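Hypothetical protein ybgI (Escherichia coli, Escherichia coli O157:H7, PDB 1NMO) is of unknown function but binds two metal ions in each subunit of a ring-shaped hexamer and may take part in degrading radiation-damaged nucleotides. Local coordinates at residues E7-E12 against E228-N233; L14-I19 against Y94-P99; T34-V39 against T234-T239. One frame throughout, in Å; residues are numbered along the deposited sequence.

Contact 1 (E7-E12 against E228-N233); sequences EQLINE and EWLNEN
L9 and I10 of helix 7-12 meet W229 and L230 of helix 228-233 where the two segments cross, their N-to-C directions 117° apart and their axes no closer than 12.4 Å. Such a wide spacing keeps the backbones well separated, with I10 CA and L230 CA 8.8 Å apart, and long apolar side chains are what can span it. Between I10 and L230 the side chains run at about a right angle, and I10 CD1 touches L230 CD2 at 3.6 Å. L9 and W229 instead meet tip to tip. The indole leaves its helix with CG anti to the backbone N (chi1 -177°), and the CZ3–CH2 side of its benzo ring is what arrives: CZ3 lies 4.0 Å from L9 CD2, while CH2 is 4.1 Å from L9 CD1. Leucine suits this spot because its forked end can set one methyl near each of these two carbons. On its own helix the indole has N233 over one face, with CG of the amide 3.9 Å above the plane and shifted toward the rim. N233 ND2 also reaches W229 O at 3.2 Å, in the carbonyl plane on a lone pair, and the same oxygen accepts from N233 N. Beyond the two segments, L230 also packs on L6 and I10 on W96, in keeping with the burial of I10 and L230. No hydrogen bond or salt bridge crosses between 7-12 and 228-233. Their association over this small patch therefore rests on dispersion and the exclusion of water, with shape rather than directional bonding setting the fit.

Contact 2 (L14-I19 against Y94-P99); sequences LNSAAI and YGWHLP
P99, L14 and I19 carry this contact: L14, at the end of helix 3-13, and I19, at the end of the turn after it, meet different parts of the proline ring. L14 CB lies 4.0 Å from P99 CB, and I19 CD1 meets P99 CG at 3.8 Å as the two side chains run past one another in opposite senses. A compact, rigid ring suits a place where L14, S16 and I19 all come close, and having no N-H it suits the first turn of helix 98-102. L14 also reaches W96: chi1 (-60°) sets CG anti to the carbonyl carbon, and from there CD1 lies 3.7 Å from W96 CG. At the edge of that indole, in its plane, S16 OG stands 3.5 Å from W96 CD1, while W96 NE1 is hydrogen-bonded to N11 OD1. One water donates to both L14 O, at 2.8 Å, and P99 O, at 2.9 Å, bridging the backbones where they share no direct bond. A Schellman motif at N15 and a type I turn from S16 to I19 shape the facing loop. The second segment is a strand-to-helix connection beside the dinuclear iron site: W96 O is hydrogen-bonded to H63 ND1, and helix 98-102 carries D101, both H63 and D101 being iron ligands.

Contact 3 (T34-V39 against T234-T239); sequences TVQKIV and TDLDVT
The carboxylate of D237 is the flat group engaged by K37: NZ meets OD2 on its syn side, 30° out of the carboxylate plane, in a salt bridge whose modelled 2.5 Å is too short to be taken literally. The two side chains run alongside each other in the same direction. K37 is bent at chi2 (94°), which lays CD beside the acid. Beneath them the strands run parallel. D237 N donates to Q36 O at 2.9 Å, D237 O accepts from I38 N at 2.8 Å, and I38 O accepts from T239 N at 2.7 Å, so D237 and I38 each use both backbone polar groups across the pair. On the sheet face opposite K37 and D237, I38 CB lies 4.0 Å from V238 CG2. The beta-branched I38 and V238 suit an extended strand. From the loop before its strand L236 comes to meet I38, CD1 to CD1 at 3.9 Å, and L6 of helix 3-13 packs on I38, V35 and L236. Directional backbone bonds thus fix the register and apolar contacts join I38 to V238 and L236, while the K37–D237 pair shares its face with T239 and the buried V39, and both charged residues stay partly exposed.

How the contacts relate
Along the chain the segments come in the order 7-12, 14-19, 34-39, 94-99, 228-233 and 234-239, so both segments of contact 2 fall between those of contact 1, whereas contact 3 alternates with each of them. Contact 1 lies between the other two, its centre 12 Å from that of contact 2 and 10 Å from that of contact 3; the latter two are 20 Å apart. Contacts 2 and 3 reach the same mixed sheet, through strand 92-95 and through strands 37-41 and 237-240. Helix 3-13 leads into contact 2, and helix 221-233 into contact 3, where N231 ND2 bonds V238 O. Together they join N-terminal helix 3-13 and C-terminal helix 221-233 and strand 237-240 around that sheet, with contact 2 nearest the metals.

Contact 1 (E7-E12 against E228-N233)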
ATOM      1  N   GLU A   7     -28.484 -26.398 -30.842  1.00 17.00           N
ATOM      2  CA  GLU A   7     -29.126 -26.408 -29.549  1.00 18.52           C
ATOM      3  C   GLU A   7     -29.460 -27.871 -29.290  1.00 20.59           C
ATOM      4  O   GLU A   7     -29.184 -28.439 -28.192  1.00 21.59           O
ATOM      5  CB  GLU A   7     -30.407 -25.555 -29.561  1.00 18.54           C
ATOM      6  CG  GLU A   7     -31.337 -25.778 -28.345  1.00 18.43           C
ATOM      7  CD  GLU A   7     -32.657 -25.001 -28.506  1.00 20.28           C
ATOM      8  OE1 GLU A   7     -33.214 -25.072 -29.617  1.00 20.11           O
ATOM      9  OE2 GLU A   7     -33.141 -24.314 -27.556  1.00 22.17           O
ATOM     10  N   GLN A   8     -30.081 -28.511 -30.274  1.00 20.60           N
ATOM     11  CA  GLN A   8     -30.421 -29.957 -30.111  1.00 21.28           C
ATOM     12  C   GLN A   8     -29.158 -30.823 -29.780  1.00 19.83           C
ATOM     13  O   GLN A   8     -29.192 -31.785 -28.980  1.00 19.97           O
ATOM     14  CB  GLN A   8     -31.067 -30.532 -31.401  1.00 21.45           C
ATOM     15  CG  GLN A   8     -31.252 -32.082 -31.324  1.00 23.89           C
ATOM     16  CD  GLN A   8     -31.534 -32.760 -32.681  1.00 26.51           C
ATOM     17  OE1 GLN A   8     -31.029 -32.344 -33.764  1.00 29.10           O
ATOM     18  NE2 GLN A   8     -32.318 -33.826 -32.629  1.00 26.91           N
ATOM     19  N   LEU A   9     -28.036 -30.460 -30.364  1.00 18.02           N
ATOM     20  CA  LEU A   9     -26.829 -31.254 -30.104  1.00 17.96           C
ATOM     21  C   LEU A   9     -26.382 -31.237 -28.612  1.00 17.45           C
ATOM     22  O   LEU A   9     -26.062 -32.278 -28.005  1.00 18.48           O
ATOM     23  CB  LEU A   9     -25.708 -30.737 -31.002  1.00 15.90           C
ATOM     24  CG  LEU A   9     -24.416 -31.489 -30.704  1.00 16.51           C
ATOM     25  CD1 LEU A   9     -24.538 -33.004 -31.147  1.00 19.67           C
ATOM     26  CD2 LEU A   9     -23.325 -30.854 -31.434  1.00 16.57           C
ATOM     27  N   ILE A  10     -26.331 -30.045 -28.028  1.00 16.88           N
ATOM     28  CA  ILE A  10     -25.881 -29.895 -26.642  1.00 16.51           C
ATOM     29  C   ILE A  10     -26.963 -30.431 -25.773  1.00 16.18           C
ATOM     30  O   ILE A  10     -26.715 -31.154 -24.826  1.00 14.76           O
ATOM     31  CB  ILE A  10     -25.631 -28.394 -26.215  1.00 15.77           C
ATOM     32  CG1 ILE A  10     -24.767 -27.687 -27.227  1.00 13.57           C
ATOM     33  CG2 ILE A  10     -24.905 -28.347 -24.890  1.00 15.54           C
ATOM     34  CD1 ILE A  10     -23.830 -28.598 -27.681  1.00 13.40           C
ATOM     35  N   ASN A  11     -28.193 -30.083 -26.119  1.00 17.46           N
ATOM     36  CA  ASN A  11     -29.321 -30.549 -25.366  1.00 17.82           C
ATOM     37  C   ASN A  11     -29.272 -32.049 -25.191  1.00 19.21           C
ATOM     38  O   ASN A  11     -29.381 -32.554 -24.043  1.00 20.34           O
ATOM     39  CB  ASN A  11     -30.538 -30.150 -26.097  1.00 19.76           C
ATOM     40  CG  ASN A  11     -31.167 -28.912 -25.525  1.00 21.42           C
ATOM     41  OD1 ASN A  11     -30.682 -28.308 -24.544  1.00 21.11           O
ATOM     42  ND2 ASN A  11     -32.286 -28.522 -26.125  1.00 23.38           N
ATOM     43  N   GLU A  12     -29.122 -32.806 -26.283  1.00 19.84           N
ATOM     44  CA  GLU A  12     -29.055 -34.270 -26.100  1.00 22.18           C
ATOM     45  C   GLU A  12     -27.822 -34.744 -25.336  1.00 21.60           C
ATOM     46  O   GLU A  12     -27.927 -35.674 -24.540  1.00 22.90           O
ATOM     47  CB  GLU A  12     -29.183 -35.024 -27.443  1.00 24.20           C
ATOM     48  CG  GLU A  12     -30.703 -35.146 -27.842  1.00 27.28           C
ATOM     49  CD  GLU A  12     -30.909 -35.293 -29.363  1.00 29.98           C
ATOM     50  OE1 GLU A  12     -29.912 -35.659 -30.068  1.00 32.24           O
ATOM     51  OE2 GLU A  12     -32.069 -35.067 -29.850  1.00 31.25           O
ATOM     52  N   GLU A 228     -14.438 -27.442 -25.452  1.00 20.51           N
ATOM     53  CA  GLU A 228     -13.413 -28.334 -26.056  1.00 20.07           C
ATOM     54  C   GLU A 228     -14.179 -29.477 -26.670  1.00 19.91           C
ATOM     55  O   GLU A 228     -13.893 -29.918 -27.768  1.00 20.79           O
ATOM     56  CB  GLU A 228     -12.476 -28.867 -24.976  1.00 21.15           C
ATOM     57  CG  GLU A 228     -11.631 -27.760 -24.369  1.00 24.69           C
ATOM     58  CD  GLU A 228     -10.987 -28.149 -23.028  1.00 29.04           C
ATOM     59  OE1 GLU A 228     -11.571 -29.072 -22.320  1.00 28.86           O
ATOM     60  OE2 GLU A 228      -9.915 -27.507 -22.692  1.00 28.77           O
ATOM     61  N   TRP A 229     -15.193 -29.951 -25.975  1.00 19.63           N
ATOM     62  CA  TRP A 229     -15.964 -31.042 -26.550  1.00 19.91           C
ATOM     63  C   TRP A 229     -16.541 -30.573 -27.891  1.00 21.09           C
ATOM     64  O   TRP A 229     -16.646 -31.348 -28.858  1.00 21.63           O
ATOM     65  CB  TRP A 229     -17.150 -31.406 -25.650  1.00 19.22           C
ATOM     66  CG  TRP A 229     -17.947 -32.570 -26.136  1.00 18.81           C
ATOM     67  CD1 TRP A 229     -17.665 -33.911 -25.934  1.00 18.20           C
ATOM     68  CD2 TRP A 229     -19.155 -32.530 -26.930  1.00 19.76           C
ATOM     69  NE1 TRP A 229     -18.644 -34.705 -26.561  1.00 19.44           N
ATOM     70  CE2 TRP A 229     -19.553 -33.876 -27.175  1.00 18.93           C
ATOM     71  CE3 TRP A 229     -19.933 -31.488 -27.468  1.00 20.36           C
ATOM     72  CZ2 TRP A 229     -20.699 -34.195 -27.927  1.00 20.08           C
ATOM     73  CZ3 TRP A 229     -21.084 -31.801 -28.233  1.00 19.21           C
ATOM     74  CH2 TRP A 229     -21.453 -33.151 -28.453  1.00 20.70           C
ATOM     75  N   LEU A 230     -16.960 -29.315 -27.997  1.00 19.85           N
ATOM     76  CA  LEU A 230     -17.516 -28.947 -29.311  1.00 18.69           C
ATOM     77  C   LEU A 230     -16.371 -28.862 -30.334  1.00 19.37           C
ATOM     78  O   LEU A 230     -16.528 -29.261 -31.461  1.00 18.28           O
ATOM     79  CB  LEU A 230     -18.272 -27.616 -29.235  1.00 15.41           C
ATOM     80  CG  LEU A 230     -19.614 -27.619 -28.511  1.00 14.41           C
ATOM     81  CD1 LEU A 230     -19.769 -26.214 -28.008  1.00 13.77           C
ATOM     82  CD2 LEU A 230     -20.823 -27.968 -29.489  1.00  7.96           C
ATOM     83  N   ASN A 231     -15.234 -28.315 -29.957  1.00 19.63           N
ATOM     84  CA  ASN A 231     -14.153 -28.248 -30.913  1.00 21.27           C
ATOM     85  C   ASN A 231     -13.736 -29.649 -31.429  1.00 22.99           C
ATOM     86  O   ASN A 231     -13.381 -29.829 -32.619  1.00 23.35           O
ATOM     87  CB  ASN A 231     -12.942 -27.558 -30.273  1.00 19.50           C
ATOM     88  CG  ASN A 231     -13.084 -26.061 -30.268  1.00 21.44           C
ATOM     89  OD1 ASN A 231     -13.552 -25.471 -31.262  1.00 23.95           O
ATOM     90  ND2 ASN A 231     -12.653 -25.411 -29.195  1.00 20.15           N
ATOM     91  N   GLU A 232     -13.742 -30.639 -30.531  1.00 24.03           N
ATOM     92  CA  GLU A 232     -13.322 -31.990 -30.923  1.00 25.02           C
ATOM     93  C   GLU A 232     -14.432 -32.807 -31.612  1.00 24.63           C
ATOM     94  O   GLU A 232     -14.125 -33.805 -32.283  1.00 25.61           O
ATOM     95  CB  GLU A 232     -12.716 -32.760 -29.696  1.00 26.43           C
ATOM     96  CG  GLU A 232     -11.639 -31.920 -28.885  1.00 28.97           C
ATOM     97  CD  GLU A 232     -11.271 -32.477 -27.474  1.00 33.63           C
ATOM     98  OE1 GLU A 232     -12.117 -33.218 -26.858  1.00 36.10           O
ATOM     99  OE2 GLU A 232     -10.128 -32.166 -26.946  1.00 34.82           O
ATOM    100  N   ASN A 233     -15.710 -32.413 -31.500  1.00 22.69           N
ATOM    101  CA  ASN A 233     -16.722 -33.217 -32.169  1.00 20.43           C
ATOM    102  C   ASN A 233     -17.436 -32.535 -33.309  1.00 20.45           C
ATOM    103  O   ASN A 233     -18.353 -33.110 -33.919  1.00 19.04           O
ATOM    104  CB  ASN A 233     -17.734 -33.724 -31.173  1.00 20.94           C
ATOM    105  CG  ASN A 233     -17.142 -34.800 -30.257  1.00 22.62           C
ATOM    106  OD1 ASN A 233     -17.577 -35.954 -30.266  1.00 26.23           O
ATOM    107  ND2 ASN A 233     -16.134 -34.434 -29.495  1.00 22.69           N
TER

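Contact 2 (L14-I19 against Y94-P99)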
ATOM      1  N   LEU A  14     -26.124 -33.106 -22.952  1.00 18.94           N
ATOM      2  CA  LEU A  14     -26.255 -32.829 -21.537  1.00 19.17           C
ATOM      3  C   LEU A  14     -27.492 -33.431 -20.953  1.00 19.39           C
ATOM      4  O   LEU A  14     -27.756 -33.242 -19.771  1.00 20.52           O
ATOM      5  CB  LEU A  14     -26.263 -31.318 -21.312  1.00 16.16           C
ATOM      6  CG  LEU A  14     -25.034 -30.542 -21.766  1.00 14.07           C
ATOM      7  CD1 LEU A  14     -25.077 -29.138 -21.183  1.00 11.88           C
ATOM      8  CD2 LEU A  14     -23.766 -31.224 -21.317  1.00 14.47           C
ATOM      9  N   ASN A  15     -28.260 -34.159 -21.764  1.00 22.21           N
ATOM     10  CA  ASN A  15     -29.552 -34.724 -21.282  1.00 23.64           C
ATOM     11  C   ASN A  15     -30.264 -33.600 -20.540  1.00 23.92           C
ATOM     12  O   ASN A  15     -30.758 -33.762 -19.430  1.00 24.44           O
ATOM     13  CB  ASN A  15     -29.289 -35.936 -20.379  1.00 25.20           C
ATOM     14  CG  ASN A  15     -28.595 -37.077 -21.167  1.00 28.37           C
ATOM     15  OD1 ASN A  15     -29.178 -37.633 -22.136  1.00 29.06           O
ATOM     16  ND2 ASN A  15     -27.338 -37.406 -20.790  1.00 28.92           N
ATOM     17  N   SER A  16     -30.326 -32.448 -21.206  1.00 25.33           N
ATOM     18  CA  SER A  16     -30.916 -31.257 -20.631  1.00 25.30           C
ATOM     19  C   SER A  16     -32.430 -31.295 -20.381  1.00 25.98           C
ATOM     20  O   SER A  16     -32.904 -30.911 -19.324  1.00 25.81           O
ATOM     21  CB  SER A  16     -30.561 -30.062 -21.513  1.00 24.03           C
ATOM     22  OG  SER A  16     -31.083 -28.856 -20.955  1.00 25.37           O
ATOM     23  N   ALA A  17     -33.192 -31.737 -21.363  1.00 27.16           N
ATOM     24  CA  ALA A  17     -34.642 -31.733 -21.204  1.00 28.87           C
ATOM     25  C   ALA A  17     -35.206 -32.317 -19.898  1.00 29.27           C
ATOM     26  O   ALA A  17     -36.165 -31.756 -19.308  1.00 28.90           O
ATOM     27  CB  ALA A  17     -35.284 -32.437 -22.432  1.00 29.77           C
ATOM     28  N   ALA A  18     -34.605 -33.431 -19.447  1.00 29.63           N
ATOM     29  CA  ALA A  18     -35.051 -34.129 -18.228  1.00 29.82           C
ATOM     30  C   ALA A  18     -34.881 -33.372 -16.912  1.00 30.36           C
ATOM     31  O   ALA A  18     -35.571 -33.689 -15.919  1.00 30.90           O
ATOM     32  CB  ALA A  18     -34.344 -35.494 -18.120  1.00 30.51           C
ATOM     33  N   ILE A  19     -34.025 -32.347 -16.911  1.00 29.91           N
ATOM     34  CA  ILE A  19     -33.719 -31.576 -15.696  1.00 29.83           C
ATOM     35  C   ILE A  19     -34.541 -30.316 -15.463  1.00 30.83           C
ATOM     36  O   ILE A  19     -34.574 -29.412 -16.314  1.00 32.73           O
ATOM     37  CB  ILE A  19     -32.208 -31.247 -15.674  1.00 28.99           C
ATOM     38  CG1 ILE A  19     -31.448 -32.569 -15.695  1.00 27.44           C
ATOM     39  CG2 ILE A  19     -31.799 -30.583 -14.362  1.00 28.66           C
ATOM     40  CD1 ILE A  19     -30.113 -32.513 -16.307  1.00 27.45           C
ATOM     41  N   TYR A  94     -26.989 -18.955 -26.102  1.00 11.46           N
ATOM     42  CA  TYR A  94     -27.491 -20.224 -25.554  1.00  8.49           C
ATOM     43  C   TYR A  94     -26.906 -20.190 -24.159  1.00  9.83           C
ATOM     44  O   TYR A  94     -25.828 -19.569 -23.964  1.00 10.66           O
ATOM     45  CB  TYR A  94     -26.865 -21.462 -26.227  1.00  9.23           C
ATOM     46  CG  TYR A  94     -27.027 -21.618 -27.750  1.00  9.13           C
ATOM     47  CD1 TYR A  94     -26.340 -20.815 -28.614  1.00  9.62           C
ATOM     48  CD2 TYR A  94     -27.860 -22.608 -28.290  1.00 10.82           C
ATOM     49  CE1 TYR A  94     -26.443 -20.977 -30.012  1.00 12.47           C
ATOM     50  CE2 TYR A  94     -27.994 -22.781 -29.687  1.00 11.86           C
ATOM     51  CZ  TYR A  94     -27.271 -21.972 -30.534  1.00 12.09           C
ATOM     52  OH  TYR A  94     -27.332 -22.203 -31.910  1.00 11.57           O
ATOM     53  N   GLY A  95     -27.604 -20.831 -23.207  1.00 10.09           N
ATOM     54  CA  GLY A  95     -27.158 -21.003 -21.823  1.00  8.96           C
ATOM     55  C   GLY A  95     -27.632 -22.405 -21.337  1.00 11.98           C
ATOM     56  O   GLY A  95     -28.714 -22.867 -21.756  1.00 12.88           O
ATOM     57  N   TRP A  96     -26.825 -23.131 -20.543  1.00 12.77           N
ATOM     58  CA  TRP A  96     -27.217 -24.387 -19.917  1.00 12.72           C
ATOM     59  C   TRP A  96     -26.846 -24.252 -18.437  1.00 13.74           C
ATOM     60  O   TRP A  96     -25.666 -24.172 -18.084  1.00 15.77           O
ATOM     61  CB  TRP A  96     -26.494 -25.587 -20.510  1.00 12.29           C
ATOM     62  CG  TRP A  96     -27.176 -26.084 -21.730  1.00 12.30           C
ATOM     63  CD1 TRP A  96     -28.213 -26.959 -21.780  1.00 14.26           C
ATOM     64  CD2 TRP A  96     -26.968 -25.634 -23.086  1.00 13.00           C
ATOM     65  NE1 TRP A  96     -28.675 -27.084 -23.058  1.00 13.30           N
ATOM     66  CE2 TRP A  96     -27.931 -26.284 -23.886  1.00 12.13           C
ATOM     67  CE3 TRP A  96     -26.050 -24.742 -23.699  1.00 12.88           C
ATOM     68  CZ2 TRP A  96     -28.025 -26.076 -25.253  1.00 11.17           C
ATOM     69  CZ3 TRP A  96     -26.129 -24.525 -25.047  1.00 10.40           C
ATOM     70  CH2 TRP A  96     -27.126 -25.195 -25.827  1.00 12.98           C
ATOM     71  N   HIS A  97     -27.843 -24.229 -17.556  1.00 15.33           N
ATOM     72  CA  HIS A  97     -27.607 -24.093 -16.123  1.00 15.43           C
ATOM     73  C   HIS A  97     -27.433 -25.487 -15.455  1.00 16.95           C
ATOM     74  O   HIS A  97     -26.392 -26.112 -15.663  1.00 17.75           O
ATOM     75  CB  HIS A  97     -28.751 -23.278 -15.498  1.00 15.25           C
ATOM     76  CG  HIS A  97     -28.528 -22.881 -14.071  1.00 16.94           C
ATOM     77  ND1 HIS A  97     -29.453 -23.150 -13.074  1.00 18.12           N
ATOM     78  CD2 HIS A  97     -27.471 -22.291 -13.453  1.00 16.69           C
ATOM     79  CE1 HIS A  97     -28.971 -22.753 -11.904  1.00 17.55           C
ATOM     80  NE2 HIS A  97     -27.773 -22.226 -12.103  1.00 18.63           N
ATOM     81  N   LEU A  98     -28.417 -26.046 -14.737  1.00 16.05           N
ATOM     82  CA  LEU A  98     -28.120 -27.312 -14.028  1.00 14.81           C
ATOM     83  C   LEU A  98     -27.519 -28.433 -14.861  1.00 15.70           C
ATOM     84  O   LEU A  98     -26.566 -29.161 -14.410  1.00 17.71           O
ATOM     85  CB  LEU A  98     -29.351 -27.794 -13.226  1.00 13.59           C
ATOM     86  CG  LEU A  98     -29.759 -26.682 -12.207  1.00 14.67           C
ATOM     87  CD1 LEU A  98     -30.998 -27.094 -11.387  1.00 14.54           C
ATOM     88  CD2 LEU A  98     -28.629 -26.383 -11.247  1.00 14.16           C
ATOM     89  N   PRO A  99     -27.998 -28.598 -16.099  1.00 14.76           N
ATOM     90  CA  PRO A  99     -27.379 -29.696 -16.858  1.00 15.24           C
ATOM     91  C   PRO A  99     -25.872 -29.534 -16.949  1.00 15.64           C
ATOM     92  O   PRO A  99     -25.099 -30.537 -16.956  1.00 17.93           O
ATOM     93  CB  PRO A  99     -28.076 -29.623 -18.225  1.00 14.14           C
ATOM     94  CG  PRO A  99     -29.468 -29.072 -17.850  1.00 13.34           C
ATOM     95  CD  PRO A  99     -29.070 -27.958 -16.867  1.00 14.10           C
TER
HETATM   96  O   HOH W   1     -26.294 -33.113 -17.402  1.00 18.82           O

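Contact 3 (T34-V39 against T234-T239)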
ATOM      1  N   THR A  34     -27.164 -19.630 -39.340  1.00 20.48           N
ATOM      2  CA  THR A  34     -25.898 -20.323 -39.519  1.00 21.98           C
ATOM      3  C   THR A  34     -24.841 -19.942 -38.496  1.00 20.93           C
ATOM      4  O   THR A  34     -24.334 -18.798 -38.514  1.00 21.92           O
ATOM      5  CB  THR A  34     -25.384 -20.025 -40.953  1.00 22.06           C
ATOM      6  OG1 THR A  34     -26.459 -20.335 -41.864  1.00 24.13           O
ATOM      7  CG2 THR A  34     -24.167 -20.873 -41.307  1.00 21.27           C
ATOM      8  N   VAL A  35     -24.497 -20.883 -37.632  1.00 18.71           N
ATOM      9  CA  VAL A  35     -23.481 -20.650 -36.590  1.00 18.91           C
ATOM     10  C   VAL A  35     -22.170 -21.389 -36.865  1.00 19.31           C
ATOM     11  O   VAL A  35     -22.156 -22.621 -37.002  1.00 21.55           O
ATOM     12  CB  VAL A  35     -23.989 -21.130 -35.208  1.00 18.86           C
ATOM     13  CG1 VAL A  35     -22.788 -21.203 -34.249  1.00 20.14           C
ATOM     14  CG2 VAL A  35     -25.063 -20.163 -34.642  1.00 17.71           C
ATOM     15  N   GLN A  36     -21.080 -20.652 -36.952  1.00 20.48           N
ATOM     16  CA  GLN A  36     -19.761 -21.215 -37.186  1.00 20.84           C
ATOM     17  C   GLN A  36     -18.741 -20.800 -36.122  1.00 21.58           C
ATOM     18  O   GLN A  36     -17.980 -21.638 -35.627  1.00 22.68           O
ATOM     19  CB  GLN A  36     -19.190 -20.794 -38.537  1.00 21.33           C
ATOM     20  CG  GLN A  36     -17.678 -21.163 -38.655  1.00 24.87           C
ATOM     21  CD  GLN A  36     -17.354 -22.726 -38.419  1.00 29.82           C
ATOM     22  OE1 GLN A  36     -16.172 -23.125 -38.067  1.00 31.53           O
ATOM     23  NE2 GLN A  36     -18.394 -23.609 -38.631  1.00 30.28           N
ATOM     24  N   LYS A  37     -18.725 -19.522 -35.752  1.00 21.03           N
ATOM     25  CA  LYS A  37     -17.757 -18.968 -34.791  1.00 21.39           C
ATOM     26  C   LYS A  37     -18.442 -18.825 -33.413  1.00 21.30           C
ATOM     27  O   LYS A  37     -19.506 -18.196 -33.328  1.00 21.09           O
ATOM     28  CB  LYS A  37     -17.278 -17.608 -35.352  1.00 20.71           C
ATOM     29  CG  LYS A  37     -16.320 -16.848 -34.446  1.00 23.56           C
ATOM     30  CD  LYS A  37     -14.842 -17.081 -34.747  1.00 24.38           C
ATOM     31  CE  LYS A  37     -13.970 -16.593 -33.554  1.00 25.73           C
ATOM     32  NZ  LYS A  37     -12.551 -17.277 -33.431  1.00 27.90           N
ATOM     33  N   ILE A  38     -17.876 -19.418 -32.349  1.00 19.64           N
ATOM     34  CA  ILE A  38     -18.549 -19.373 -31.053  1.00 17.73           C
ATOM     35  C   ILE A  38     -17.661 -18.931 -29.879  1.00 17.94           C
ATOM     36  O   ILE A  38     -16.508 -19.412 -29.753  1.00 18.86           O
ATOM     37  CB  ILE A  38     -19.129 -20.769 -30.720  1.00 18.45           C
ATOM     38  CG1 ILE A  38     -20.006 -21.258 -31.841  1.00 17.26           C
ATOM     39  CG2 ILE A  38     -20.041 -20.711 -29.586  1.00 17.06           C
ATOM     40  CD1 ILE A  38     -20.870 -22.411 -31.365  1.00 17.70           C
ATOM     41  N   VAL A  39     -18.193 -18.009 -29.059  1.00 14.61           N
ATOM     42  CA  VAL A  39     -17.544 -17.508 -27.869  1.00 15.35           C
ATOM     43  C   VAL A  39     -18.386 -18.039 -26.655  1.00 15.69           C
ATOM     44  O   VAL A  39     -19.643 -17.990 -26.669  1.00 15.82           O
ATOM     45  CB  VAL A  39     -17.499 -15.921 -27.880  1.00 15.61           C
ATOM     46  CG1 VAL A  39     -17.462 -15.355 -26.420  1.00 16.46           C
ATOM     47  CG2 VAL A  39     -16.309 -15.427 -28.723  1.00 13.62           C
ATOM     48  N   THR A 234     -17.020 -31.307 -33.606  1.00 19.69           N
ATOM     49  CA  THR A 234     -17.655 -30.572 -34.684  1.00 20.40           C
ATOM     50  C   THR A 234     -16.620 -29.713 -35.378  1.00 20.92           C
ATOM     51  O   THR A 234     -15.454 -29.701 -34.995  1.00 21.67           O
ATOM     52  CB  THR A 234     -18.785 -29.624 -34.179  1.00 19.35           C
ATOM     53  OG1 THR A 234     -18.181 -28.513 -33.507  1.00 18.39           O
ATOM     54  CG2 THR A 234     -19.721 -30.325 -33.309  1.00 16.84           C
ATOM     55  N   ASP A 235     -17.053 -29.000 -36.410  1.00 21.91           N
ATOM     56  CA  ASP A 235     -16.134 -28.146 -37.174  1.00 24.18           C
ATOM     57  C   ASP A 235     -16.222 -26.669 -36.791  1.00 23.31           C
ATOM     58  O   ASP A 235     -15.553 -25.776 -37.387  1.00 23.81           O
ATOM     59  CB  ASP A 235     -16.384 -28.347 -38.687  1.00 25.98           C
ATOM     60  CG  ASP A 235     -16.247 -29.849 -39.100  1.00 30.40           C
ATOM     61  OD1 ASP A 235     -15.194 -30.493 -38.700  1.00 34.01           O
ATOM     62  OD2 ASP A 235     -17.180 -30.385 -39.802  1.00 31.29           O
ATOM     63  N   LEU A 236     -17.025 -26.444 -35.754  1.00 23.10           N
ATOM     64  CA  LEU A 236     -17.279 -25.118 -35.207  1.00 21.07           C
ATOM     65  C   LEU A 236     -15.999 -24.589 -34.614  1.00 21.61           C
ATOM     66  O   LEU A 236     -15.203 -25.354 -34.124  1.00 22.65           O
ATOM     67  CB  LEU A 236     -18.311 -25.209 -34.098  1.00 18.44           C
ATOM     68  CG  LEU A 236     -19.713 -25.645 -34.488  1.00 18.30           C
ATOM     69  CD1 LEU A 236     -20.509 -25.846 -33.216  1.00 16.02           C
ATOM     70  CD2 LEU A 236     -20.364 -24.615 -35.450  1.00 17.30           C
ATOM     71  N   ASP A 237     -15.801 -23.278 -34.638  1.00 21.53           N
ATOM     72  CA  ASP A 237     -14.625 -22.709 -34.030  1.00 21.89           C
ATOM     73  C   ASP A 237     -15.095 -22.153 -32.632  1.00 21.06           C
ATOM     74  O   ASP A 237     -15.655 -21.052 -32.586  1.00 21.57           O
ATOM     75  CB  ASP A 237     -14.108 -21.580 -34.943  1.00 23.36           C
ATOM     76  CG  ASP A 237     -13.025 -20.730 -34.279  1.00 26.86           C
ATOM     77  OD1 ASP A 237     -12.292 -21.305 -33.446  1.00 27.89           O
ATOM     78  OD2 ASP A 237     -12.862 -19.507 -34.586  1.00 30.20           O
ATOM     79  N   VAL A 238     -14.853 -22.869 -31.523  1.00 19.14           N
ATOM     80  CA  VAL A 238     -15.297 -22.407 -30.215  1.00 18.37           C
ATOM     81  C   VAL A 238     -14.168 -21.892 -29.345  1.00 19.58           C
ATOM     82  O   VAL A 238     -13.163 -22.593 -29.166  1.00 21.16           O
ATOM     83  CB  VAL A 238     -16.027 -23.533 -29.483  1.00 18.81           C
ATOM     84  CG1 VAL A 238     -16.779 -22.966 -28.287  1.00 16.87           C
ATOM     85  CG2 VAL A 238     -17.044 -24.198 -30.454  1.00 15.78           C
ATOM     86  N   THR A 239     -14.298 -20.667 -28.795  1.00 18.23           N
ATOM     87  CA  THR A 239     -13.238 -20.077 -27.971  1.00 15.86           C
ATOM     88  C   THR A 239     -13.792 -19.711 -26.592  1.00 15.75           C
ATOM     89  O   THR A 239     -14.597 -18.808 -26.466  1.00 14.36           O
ATOM     90  CB  THR A 239     -12.706 -18.756 -28.621  1.00 16.39           C
ATOM     91  OG1 THR A 239     -12.243 -19.015 -29.954  1.00 18.87           O
ATOM     92  CG2 THR A 239     -11.510 -18.185 -27.849  1.00 16.56           C
TER